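Local coordinates for protein putative oxalate decarboxylase (Thermotoga maritima, PDB 1O4T) that binds oxalate and manganese as a homodimeric cupin and is predicted to be an oxalate decarboxylase, at residues His75-Phe79 / Val129-Leu133; Ser69-His75 / Gly111-Glu117; Val41-Leu47 / Leu58-Leu64; Leu86-Val90 / Thr119-Leu124. Numbering follows the deposited sequence.

Contact 1 of 4, residues His75-Phe79 / Val129-Leu133; sequences HEGEF and VIILL. With MN (manganese (II) ion), chain C; OXL (oxalate ion), chain D.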
# COMPACT_ATOMS: atom_id res chain seq x y z
N HIS A 75 -17.72 -3.96 6.64
CA HIS A 75 -17.28 -2.58 6.75
C HIS A 75 -18.44 -1.63 6.45
O HIS A 75 -19.14 -1.82 5.48
CB HIS A 75 -16.09 -2.36 5.81
CG HIS A 75 -14.82 -3.01 6.29
ND1 HIS A 75 -14.05 -2.44 7.28
CD2 HIS A 75 -14.25 -4.21 6.01
CE1 HIS A 75 -13.04 -3.24 7.56
NE2 HIS A 75 -13.12 -4.31 6.78
N GLU A 76 -18.69 -0.66 7.32
CA GLU A 76 -19.73 0.32 7.05
C GLU A 76 -19.21 1.69 7.39
O GLU A 76 -18.60 1.88 8.45
CB GLU A 76 -21.05 0.04 7.83
CG GLU A 76 -20.85 -0.60 9.19
CD GLU A 76 -22.12 -1.14 9.82
OE1 GLU A 76 -23.24 -0.59 9.60
OE2 GLU A 76 -21.96 -2.15 10.56
N GLY A 77 -19.43 2.63 6.48
CA GLY A 77 -18.95 3.98 6.66
C GLY A 77 -17.46 4.12 6.39
O GLY A 77 -16.86 5.12 6.79
N GLU A 78 -16.88 3.14 5.72
CA GLU A 78 -15.46 3.14 5.36
C GLU A 78 -15.26 2.14 4.23
O GLU A 78 -16.18 1.41 3.88
CB GLU A 78 -14.59 2.73 6.56
CG GLU A 78 -14.85 1.32 7.04
CD GLU A 78 -14.40 1.05 8.47
OE1 GLU A 78 -14.04 2.01 9.18
OE2 GLU A 78 -14.43 -0.16 8.85
N PHE A 79 -14.06 2.12 3.66
CA PHE A 79 -13.72 1.11 2.69
C PHE A 79 -12.31 0.62 2.93
O PHE A 79 -11.51 1.32 3.55
CB PHE A 79 -13.96 1.59 1.25
CG PHE A 79 -13.09 2.74 0.82
CD1 PHE A 79 -13.52 4.04 0.96
CD2 PHE A 79 -11.84 2.52 0.24
CE1 PHE A 79 -12.75 5.09 0.56
CE2 PHE A 79 -11.03 3.60 -0.14
CZ PHE A 79 -11.52 4.89 0.02
N VAL A 129 -5.45 -1.03 4.23
CA VAL A 129 -5.67 0.37 4.47
C VAL A 129 -7.20 0.62 4.56
O VAL A 129 -7.92 0.30 3.65
CB VAL A 129 -5.13 1.25 3.31
CG1 VAL A 129 -5.07 2.70 3.75
CG2 VAL A 129 -3.76 0.78 2.92
N ILE A 130 -7.67 1.18 5.66
CA ILE A 130 -9.09 1.45 5.80
C ILE A 130 -9.28 2.95 5.71
O ILE A 130 -8.67 3.66 6.48
CB ILE A 130 -9.63 0.88 7.12
CG1 ILE A 130 -9.43 -0.63 7.15
CG2 ILE A 130 -11.12 1.21 7.27
CD1 ILE A 130 -9.76 -1.29 8.54
N ILE A 131 -10.11 3.42 4.78
CA ILE A 131 -10.32 4.83 4.56
C ILE A 131 -11.78 5.15 4.90
O ILE A 131 -12.73 4.48 4.44
CB ILE A 131 -9.92 5.19 3.11
CG1 ILE A 131 -8.40 4.94 2.91
CG2 ILE A 131 -10.27 6.60 2.78
CD1 ILE A 131 -7.83 5.35 1.57
N LEU A 132 -11.93 6.20 5.70
CA LEU A 132 -13.20 6.57 6.27
C LEU A 132 -14.15 7.25 5.29
O LEU A 132 -13.74 8.11 4.50
CB LEU A 132 -12.98 7.43 7.52
CG LEU A 132 -12.15 6.73 8.61
CD1 LEU A 132 -12.06 7.60 9.86
CD2 LEU A 132 -12.71 5.35 8.97
N LEU A 133 -15.42 6.82 5.39
CA LEU A 133 -16.63 7.22 4.62
C LEU A 133 -16.74 6.71 3.17
O LEU A 133 -17.59 5.84 2.90
CB LEU A 133 -16.87 8.71 4.73
CG LEU A 133 -16.82 9.23 6.17
CD1 LEU A 133 -17.57 10.49 6.21
CD2 LEU A 133 -17.35 8.28 7.23
OXT LEU A 133 -16.01 7.12 2.24
MN MN C . -11.60 -5.65 6.76
C1 OXL D . -9.13 -6.26 7.92
C2 OXL D . -9.73 -5.39 8.94
O1 OXL D . -7.83 -6.56 8.11
O2 OXL D . -9.01 -5.18 10.05
O3 OXL D . -9.78 -6.66 6.93
O4 OXL D . -10.82 -4.83 8.77

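Contact 2 of 4, residues Ser69-His75 / Gly111-Glu117; sequences SVGLHKH and GESHSIE. With MN (manganese (II) ion), chain C; OXL (oxalate ion), chain D.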
# COMPACT_ATOMS: atom_id res chain seq x y z
N SER A 69 -6.53 -17.43 8.31
CA SER A 69 -7.45 -16.53 7.61
C SER A 69 -7.84 -15.38 8.49
O SER A 69 -7.77 -15.47 9.72
CB SER A 69 -8.71 -17.27 7.17
OG SER A 69 -9.59 -17.59 8.26
N VAL A 70 -8.22 -14.27 7.86
CA VAL A 70 -9.02 -13.23 8.53
C VAL A 70 -10.46 -13.56 8.20
O VAL A 70 -10.80 -13.74 7.05
CB VAL A 70 -8.70 -11.84 8.02
CG1 VAL A 70 -9.57 -10.82 8.71
CG2 VAL A 70 -7.23 -11.52 8.20
N GLY A 71 -11.31 -13.61 9.23
CA GLY A 71 -12.67 -14.09 9.10
C GLY A 71 -13.57 -13.08 8.45
O GLY A 71 -13.21 -11.92 8.32
N LEU A 72 -14.74 -13.55 8.03
CA LEU A 72 -15.70 -12.68 7.37
C LEU A 72 -16.16 -11.58 8.31
O LEU A 72 -16.53 -11.85 9.45
CB LEU A 72 -16.91 -13.50 6.83
CG LEU A 72 -17.99 -12.80 5.98
CD1 LEU A 72 -17.46 -12.45 4.60
CD2 LEU A 72 -19.24 -13.67 5.85
N HIS A 73 -16.07 -10.33 7.84
CA HIS A 73 -16.59 -9.20 8.58
C HIS A 73 -16.96 -8.10 7.62
O HIS A 73 -16.48 -8.05 6.49
CB HIS A 73 -15.56 -8.65 9.56
CG HIS A 73 -14.31 -8.20 8.89
ND1 HIS A 73 -13.44 -9.08 8.30
CD2 HIS A 73 -13.83 -6.96 8.62
CE1 HIS A 73 -12.45 -8.41 7.74
NE2 HIS A 73 -12.65 -7.12 7.93
N LYS A 74 -17.79 -7.21 8.12
CA LYS A 74 -18.42 -6.14 7.37
C LYS A 74 -17.77 -4.80 7.67
O LYS A 74 -17.35 -4.55 8.80
CB LYS A 74 -19.89 -6.06 7.78
CG LYS A 74 -20.69 -5.06 7.00
CD LYS A 74 -22.13 -5.16 7.39
CE LYS A 74 -22.98 -4.16 6.64
NZ LYS A 74 -24.36 -4.29 7.14
N HIS A 75 -17.72 -3.96 6.64
CA HIS A 75 -17.28 -2.58 6.75
C HIS A 75 -18.44 -1.63 6.45
O HIS A 75 -19.14 -1.82 5.48
CB HIS A 75 -16.09 -2.36 5.81
CG HIS A 75 -14.82 -3.01 6.29
ND1 HIS A 75 -14.05 -2.44 7.28
CD2 HIS A 75 -14.25 -4.21 6.01
CE1 HIS A 75 -13.04 -3.24 7.56
NE2 HIS A 75 -13.12 -4.31 6.78
N GLY A 111 -20.37 -1.21 3.16
CA GLY A 111 -21.53 -2.06 3.12
C GLY A 111 -21.24 -3.49 2.75
O GLY A 111 -22.10 -4.34 2.97
N GLU A 112 -20.06 -3.76 2.19
CA GLU A 112 -19.65 -5.12 1.86
C GLU A 112 -18.92 -5.81 3.01
O GLU A 112 -18.31 -5.17 3.85
CB GLU A 112 -18.74 -5.15 0.64
CG GLU A 112 -19.28 -4.42 -0.57
CD GLU A 112 -18.45 -4.65 -1.82
OE1 GLU A 112 -17.18 -4.65 -1.78
OE2 GLU A 112 -19.09 -4.83 -2.87
N SER A 113 -18.93 -7.13 2.99
CA SER A 113 -18.20 -7.94 3.94
C SER A 113 -17.13 -8.70 3.18
O SER A 113 -17.35 -9.05 2.01
CB SER A 113 -19.12 -8.94 4.63
OG SER A 113 -20.18 -8.29 5.30
N HIS A 114 -15.99 -8.94 3.84
CA HIS A 114 -14.90 -9.69 3.23
C HIS A 114 -14.14 -10.58 4.22
O HIS A 114 -14.33 -10.48 5.45
CB HIS A 114 -13.90 -8.76 2.46
CG HIS A 114 -13.07 -7.86 3.33
ND1 HIS A 114 -12.16 -6.97 2.80
CD2 HIS A 114 -13.08 -7.64 4.67
CE1 HIS A 114 -11.61 -6.26 3.78
NE2 HIS A 114 -12.15 -6.64 4.92
N SER A 115 -13.28 -11.43 3.64
CA SER A 115 -12.39 -12.33 4.38
C SER A 115 -11.23 -12.63 3.48
O SER A 115 -11.31 -12.35 2.27
CB SER A 115 -13.09 -13.63 4.77
OG SER A 115 -13.48 -14.36 3.64
N ILE A 116 -10.17 -13.21 4.02
CA ILE A 116 -9.05 -13.62 3.19
C ILE A 116 -8.36 -14.79 3.84
O ILE A 116 -8.15 -14.80 5.07
CB ILE A 116 -8.07 -12.41 2.95
CG1 ILE A 116 -6.91 -12.79 2.04
CG2 ILE A 116 -7.55 -11.84 4.25
CD1 ILE A 116 -6.20 -11.56 1.38
N GLU A 117 -8.04 -15.80 3.04
CA GLU A 117 -7.41 -17.02 3.53
C GLU A 117 -6.12 -17.35 2.79
O GLU A 117 -6.04 -17.28 1.54
CB GLU A 117 -8.38 -18.20 3.41
CG GLU A 117 -7.87 -19.43 4.13
CD GLU A 117 -8.87 -20.58 4.17
OE1 GLU A 117 -10.09 -20.34 4.06
OE2 GLU A 117 -8.41 -21.74 4.35
MN MN C . -11.60 -5.65 6.76
C1 OXL D . -9.13 -6.26 7.92
C2 OXL D . -9.73 -5.39 8.94
O1 OXL D . -7.83 -6.56 8.11
O2 OXL D . -9.01 -5.18 10.05
O3 OXL D . -9.78 -6.66 6.93
O4 OXL D . -10.82 -4.83 8.77

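Contact 3 of 4, residues Val41-Leu47 / Leu58-Leu64; sequences VEMAHLL and LFARMKL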
# COMPACT_ATOMS: atom_id res chain seq x y z
N VAL A 41 -2.62 -14.82 13.19
CA VAL A 41 -2.27 -13.83 12.21
C VAL A 41 -1.39 -12.75 12.88
O VAL A 41 -1.34 -12.66 14.11
CB VAL A 41 -3.62 -13.34 11.66
CG1 VAL A 41 -3.76 -11.86 11.64
CG2 VAL A 41 -3.94 -14.06 10.37
N GLU A 42 -0.60 -12.00 12.11
CA GLU A 42 0.23 -10.90 12.66
C GLU A 42 -0.12 -9.62 11.98
O GLU A 42 -0.25 -9.58 10.76
CB GLU A 42 1.72 -11.12 12.46
CG GLU A 42 2.29 -12.24 13.30
CD GLU A 42 3.76 -12.04 13.58
OE1 GLU A 42 4.53 -11.73 12.62
OE2 GLU A 42 4.15 -12.17 14.76
N MET A 43 -0.29 -8.57 12.78
CA MET A 43 -0.62 -7.25 12.27
C MET A 43 0.41 -6.23 12.76
O MET A 43 0.58 -6.05 13.96
CB MET A 43 -2.01 -6.83 12.72
CG MET A 43 -2.43 -5.48 12.14
SD MET A 43 -3.93 -4.84 12.90
CE MET A 43 -5.03 -5.82 12.12
N ALA A 44 1.11 -5.60 11.81
CA ALA A 44 2.06 -4.52 12.08
C ALA A 44 1.42 -3.19 11.68
O ALA A 44 1.21 -2.94 10.49
CB ALA A 44 3.35 -4.75 11.29
N HIS A 45 1.13 -2.34 12.67
CA HIS A 45 0.55 -1.03 12.39
C HIS A 45 1.68 -0.09 11.96
O HIS A 45 2.66 0.09 12.67
CB HIS A 45 -0.16 -0.45 13.59
CG HIS A 45 -1.14 -1.38 14.23
ND1 HIS A 45 -2.51 -1.21 14.11
CD2 HIS A 45 -0.96 -2.48 15.00
CE1 HIS A 45 -3.12 -2.17 14.79
NE2 HIS A 45 -2.20 -2.96 15.33
N LEU A 46 1.54 0.50 10.79
CA LEU A 46 2.63 1.27 10.19
C LEU A 46 2.46 2.78 10.39
O LEU A 46 3.45 3.49 10.62
CB LEU A 46 2.75 0.91 8.72
CG LEU A 46 2.93 -0.57 8.51
CD1 LEU A 46 3.09 -0.82 7.03
CD2 LEU A 46 4.08 -1.14 9.29
N LEU A 47 1.22 3.26 10.32
CA LEU A 47 0.87 4.64 10.63
C LEU A 47 -0.39 4.71 11.43
O LEU A 47 -1.34 3.98 11.16
CB LEU A 47 0.63 5.41 9.36
CG LEU A 47 1.81 5.57 8.42
CD1 LEU A 47 1.30 6.02 7.03
CD2 LEU A 47 2.90 6.48 8.94
N LEU A 58 -6.71 2.63 9.52
CA LEU A 58 -5.75 1.52 9.50
C LEU A 58 -4.79 1.62 8.32
O LEU A 58 -5.22 1.81 7.19
CB LEU A 58 -6.49 0.18 9.37
CG LEU A 58 -5.60 -1.08 9.48
CD1 LEU A 58 -5.09 -1.23 10.91
CD2 LEU A 58 -6.37 -2.29 9.06
N PHE A 59 -3.50 1.43 8.59
CA PHE A 59 -2.49 1.27 7.55
C PHE A 59 -1.50 0.24 8.11
O PHE A 59 -0.63 0.59 8.90
CB PHE A 59 -1.83 2.61 7.19
CG PHE A 59 -0.98 2.54 5.95
CD1 PHE A 59 0.29 1.99 6.00
CD2 PHE A 59 -1.47 2.94 4.73
CE1 PHE A 59 1.09 1.87 4.87
CE2 PHE A 59 -0.69 2.81 3.57
CZ PHE A 59 0.61 2.25 3.64
N ALA A 60 -1.68 -1.03 7.73
CA ALA A 60 -1.02 -2.12 8.40
C ALA A 60 -0.53 -3.15 7.43
O ALA A 60 -1.08 -3.29 6.34
CB ALA A 60 -1.95 -2.79 9.35
N ARG A 61 0.51 -3.86 7.84
CA ARG A 61 1.02 -5.00 7.10
C ARG A 61 0.58 -6.28 7.83
O ARG A 61 0.84 -6.42 9.06
CB ARG A 61 2.54 -4.95 7.02
CG ARG A 61 3.12 -5.93 6.05
CD ARG A 61 4.65 -5.99 6.03
NE ARG A 61 5.08 -7.05 5.10
CZ ARG A 61 6.31 -7.18 4.59
NH1 ARG A 61 7.27 -6.32 4.91
NH2 ARG A 61 6.57 -8.18 3.75
N MET A 62 -0.10 -7.17 7.12
CA MET A 62 -0.64 -8.39 7.72
C MET A 62 0.19 -9.54 7.22
O MET A 62 0.61 -9.49 6.08
CB MET A 62 -2.05 -8.63 7.24
CG MET A 62 -3.02 -7.48 7.49
SD MET A 62 -3.27 -7.31 9.18
CE MET A 62 -3.79 -9.01 9.59
N LYS A 63 0.43 -10.54 8.07
CA LYS A 63 1.07 -11.78 7.72
C LYS A 63 0.16 -12.91 8.16
O LYS A 63 -0.15 -13.04 9.35
CB LYS A 63 2.38 -11.89 8.45
CG LYS A 63 3.19 -13.12 8.09
CD LYS A 63 4.61 -13.01 8.65
CE LYS A 63 4.79 -13.82 9.87
NZ LYS A 63 6.22 -13.69 10.41
N LEU A 64 -0.27 -13.71 7.19
CA LEU A 64 -1.08 -14.92 7.40
C LEU A 64 -0.22 -16.18 7.15
O LEU A 64 0.12 -16.51 6.00
CB LEU A 64 -2.28 -14.94 6.45
CG LEU A 64 -3.54 -14.25 7.00
CD1 LEU A 64 -3.27 -12.79 7.45
CD2 LEU A 64 -4.69 -14.32 5.98
O HOH W 1 -2.53 1.28 11.17

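Contact 4 of 4, residues Leu86-Val90 / Thr119-Leu124; sequences LGEGV and TGNTDL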
# COMPACT_ATOMS: atom_id res chain seq x y z
N LEU A 86 3.12 -10.79 -0.81
CA LEU A 86 3.80 -12.07 -0.91
C LEU A 86 2.79 -13.16 -0.79
O LEU A 86 1.88 -13.02 -0.02
CB LEU A 86 4.80 -12.28 0.27
CG LEU A 86 6.08 -11.44 0.36
CD1 LEU A 86 6.60 -11.42 1.80
CD2 LEU A 86 7.13 -11.96 -0.57
N GLY A 87 3.03 -14.28 -1.46
CA GLY A 87 2.27 -15.50 -1.30
C GLY A 87 1.00 -15.55 -2.13
O GLY A 87 0.79 -14.76 -3.06
N GLU A 88 0.13 -16.47 -1.75
CA GLU A 88 -1.09 -16.77 -2.46
C GLU A 88 -2.25 -17.02 -1.49
O GLU A 88 -2.05 -17.39 -0.35
CB GLU A 88 -0.88 -18.06 -3.28
CG GLU A 88 -0.23 -17.84 -4.61
CD GLU A 88 0.17 -19.15 -5.28
OE1 GLU A 88 0.89 -19.09 -6.31
OE2 GLU A 88 -0.21 -20.23 -4.76
N GLY A 89 -3.46 -16.86 -1.98
CA GLY A 89 -4.62 -17.14 -1.17
C GLY A 89 -5.92 -16.86 -1.89
O GLY A 89 -5.97 -16.79 -3.11
N VAL A 90 -6.99 -16.76 -1.11
CA VAL A 90 -8.32 -16.55 -1.65
C VAL A 90 -8.98 -15.39 -0.89
O VAL A 90 -9.03 -15.38 0.34
CB VAL A 90 -9.18 -17.80 -1.52
CG1 VAL A 90 -10.50 -17.55 -2.13
CG2 VAL A 90 -8.53 -18.98 -2.19
N THR A 119 -4.18 -20.07 1.34
CA THR A 119 -4.33 -21.43 0.86
C THR A 119 -2.99 -22.00 0.33
O THR A 119 -2.97 -23.04 -0.28
CB THR A 119 -5.42 -21.47 -0.24
OG1 THR A 119 -5.11 -20.52 -1.26
CG2 THR A 119 -6.75 -20.95 0.28
N GLY A 120 -1.87 -21.33 0.58
CA GLY A 120 -0.57 -21.82 0.08
C GLY A 120 0.31 -22.32 1.22
O GLY A 120 -0.16 -22.42 2.38
N ASN A 121 1.57 -22.60 0.91
CA ASN A 121 2.54 -23.16 1.88
C ASN A 121 3.62 -22.22 2.34
O ASN A 121 4.58 -22.66 2.99
CB ASN A 121 3.23 -24.39 1.28
CG ASN A 121 2.23 -25.44 0.91
OD1 ASN A 121 1.74 -26.22 1.77
ND2 ASN A 121 1.83 -25.42 -0.36
N THR A 122 3.51 -20.94 1.96
CA THR A 122 4.35 -19.91 2.51
C THR A 122 3.44 -18.81 3.02
O THR A 122 2.23 -18.81 2.75
CB THR A 122 5.32 -19.35 1.45
OG1 THR A 122 4.59 -18.98 0.28
CG2 THR A 122 6.25 -20.40 0.95
N ASP A 123 4.03 -17.88 3.75
CA ASP A 123 3.27 -16.79 4.29
C ASP A 123 2.61 -15.95 3.20
O ASP A 123 3.23 -15.63 2.19
CB ASP A 123 4.15 -15.87 5.17
CG ASP A 123 4.70 -16.57 6.41
OD1 ASP A 123 4.13 -17.57 6.88
OD2 ASP A 123 5.73 -16.16 6.97
N LEU A 124 1.35 -15.59 3.43
CA LEU A 124 0.66 -14.60 2.62
C LEU A 124 0.79 -13.25 3.35
O LEU A 124 0.33 -13.13 4.47
CB LEU A 124 -0.82 -14.97 2.48
CG LEU A 124 -1.83 -13.98 1.91
CD1 LEU A 124 -1.54 -13.64 0.45
CD2 LEU A 124 -3.21 -14.59 2.08
O HOH W 2 0.76 -18.31 0.36

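Contact 1 of 4, residues His75-Phe79 / Val129-Leu133
The start of strand 78-86 pairs antiparallel with the C-terminal end of strand 124-132. F79 and I131 form a hydrogen-bonded pair, F79 N to I131 O and I131 N to F79 O both at 2.8 Å. E78 and L132 form the adjoining non-hydrogen-bonded pair, their CA atoms 4.2 Å apart, and L133 N adds a 2.6 Å bond to G77 O. G77 sits at positive phi, where the chain turns from H75 into the strand. The pairing belongs to the larger sheet of the cupin jelly roll, a double-stranded beta-helix, and H75, just before the turn, places its ring at the metal site: H75 NE2 binds MN at 2.0 Å, together with H73, E80, H114 and the oxalate. The H75 ring is held by a hydrogen bond from ND1 to E78 OE2 (2.8 Å), while E78 OE1 is engaged in a salt bridge with R57. I130 lies on the same side: its CG2 packs 3.5 Å from E78 CD, and its CD1 comes within 3.9 Å of H75 CE1 and 3.7 Å of OXL O4, lining the oxalate pocket with an apolar group. On the face bearing F79 and I131, I131 CB stands 3.9 Å from the centroid of the F79 ring in a CH-pi contact, and I131 CG2 reaches F79 CZ at 3.5 Å. There F79 also meets M52 and H53 of the second subunit.

Contact 2 of 4, residues Ser69-His75 / Gly111-Glu117
Backbone hydrogen bonds join the antiparallel strands 69-74 and 113-117 in two sets. V70 pairs with I116 (V70 N to I116 O 2.8 Å, I116 N to V70 O 3.1 Å) and H73 with H114 (H73 N to H114 O 3.0 Å, H114 N to H73 O 2.8 Å). Between them the register slips by one residue, a beta bulge at G71-L72. Beyond the strands, H75 N bonds E112 O at 3.1 Å and G111 N bonds H75 O at 2.7 Å. Apolar contact is modest: V70 CB lies 3.9 Å from I116 CG2. Metal coordination dominates one face. The NE2 atoms of H73, H75 and H114 bind MN at 2.2, 2.0 and 2.2 Å, and OXL O3 and O4 chelate it at 2.1 and 2.3 Å. H73 ND1 donates to G71 O (2.8 Å) and H75 ND1 to the carboxylate of E78. With E80, these three histidines complete the three-histidine, one-glutamate manganese site characteristic of many metal-binding cupins.

Contact 3 of 4, residues Val41-Leu47 / Leu58-Leu64
L58, near the start of strand 56-64, has its CD1 4.3 Å from M43 SD and 4.1 Å from H45 ND1; its side chain also touches the bound oxalate. F59 O accepts a hydrogen bond from L46 N (2.9 Å), the F59 ring receives L46 CB at its edge (CB to F59 CD1 3.8 Å), and a water bridges F59 N (2.8 Å) and L47 O (3.0 Å). A60 faces H45 in a non-hydrogen-bonded pair, and A60 CB lies 3.9 Å from M43 CG. R61 and A44 are hydrogen-bonded both ways, R61 N to A44 O and A44 N to R61 O at 2.9 Å, while the guanidinium of R61 leads away to a salt bridge with E125. M62 turns to the side of M43, its SD 3.6 Å from M43 CG and its CE 3.5 Å from V41 CG1. K63 pairs with E42 (K63 N to E42 O 2.9 Å, E42 N to K63 O 3.0 Å), and K63 NZ makes a long, weak salt bridge to E42 OE1 at 3.4 Å. L64 CD1 closes the row 3.3 Å from V41 CG2. The hairpin thus has two unlike faces: M43, A60 and M62 point inward, with H45, bonded to E29, at the exposed end; the other is charged at E42, R61 and K63 but apolar toward A44, L46 and F59, where L46 and F59 meet V105 and I81 of the second subunit.

Contact 4 of 4, residues Leu86-Val90 / Thr119-Leu124
L86 ends strand 78-86 with its carbonyl directed at the opposite segment: L86 O meets L124 CA at 3.3 Å in a CA-H...O contact. G87 follows at positive phi, with its CA 3.6 Å from D123 O and 4.3 Å from L124 CA; a CB here would collide with D123 O and L124 CA, so the close approach depends on the absence of a side chain. E88, an exposed residue, begins strand 88-93. Its backbone N donates to a water at 2.9 Å, and that water lies 2.9 Å from T122 O. No direct hydrogen bond joins the two segments. In the cupin jelly roll this is where the chain passes from the larger sheet to the smaller one: strand 78-86 runs into 88-93 beside the loop that carries strand 113-117 back to 124-132, so two crossings between the sheets lie side by side. G89, again lacking a side chain, has its CA 3.4 Å from T119 OG1 and 4.4 Å from L124 CD2, and a CB on it would clash with that methyl. L124 thereby fits against the strand, its CD1 3.9 Å from E88 O, and packs onward on I100. At V90, CG2 touches T119 CG2 at 3.6 Å, while the V90 backbone bonds to E117. Just before the 119-124 segment, the side chain of N118 bonds G120 N and T122 O.

Contacts 1 and 3 are buried and meet in the larger sheet, where strands 124-132 and 56-64 are neighbours and I130 N probably bonds L58 O; both reach the second subunit. Contact 2, partly buried in the smaller sheet, shares H75, metal and oxalate with contact 1; H73 and H114 come from the smaller sheet, E80 from strand 78-86 of the larger, and H75 from the turn between. Contact 4 lies at the surface, its centre about 25 Å from that of contact 1, and touches contact 2 through V90 and E117 and contact 3 through L64 and L124. Chemistry follows place: metal coordination in contacts 1 and 2, apolar and charged groups in contact 3, glycines and water in contact 4.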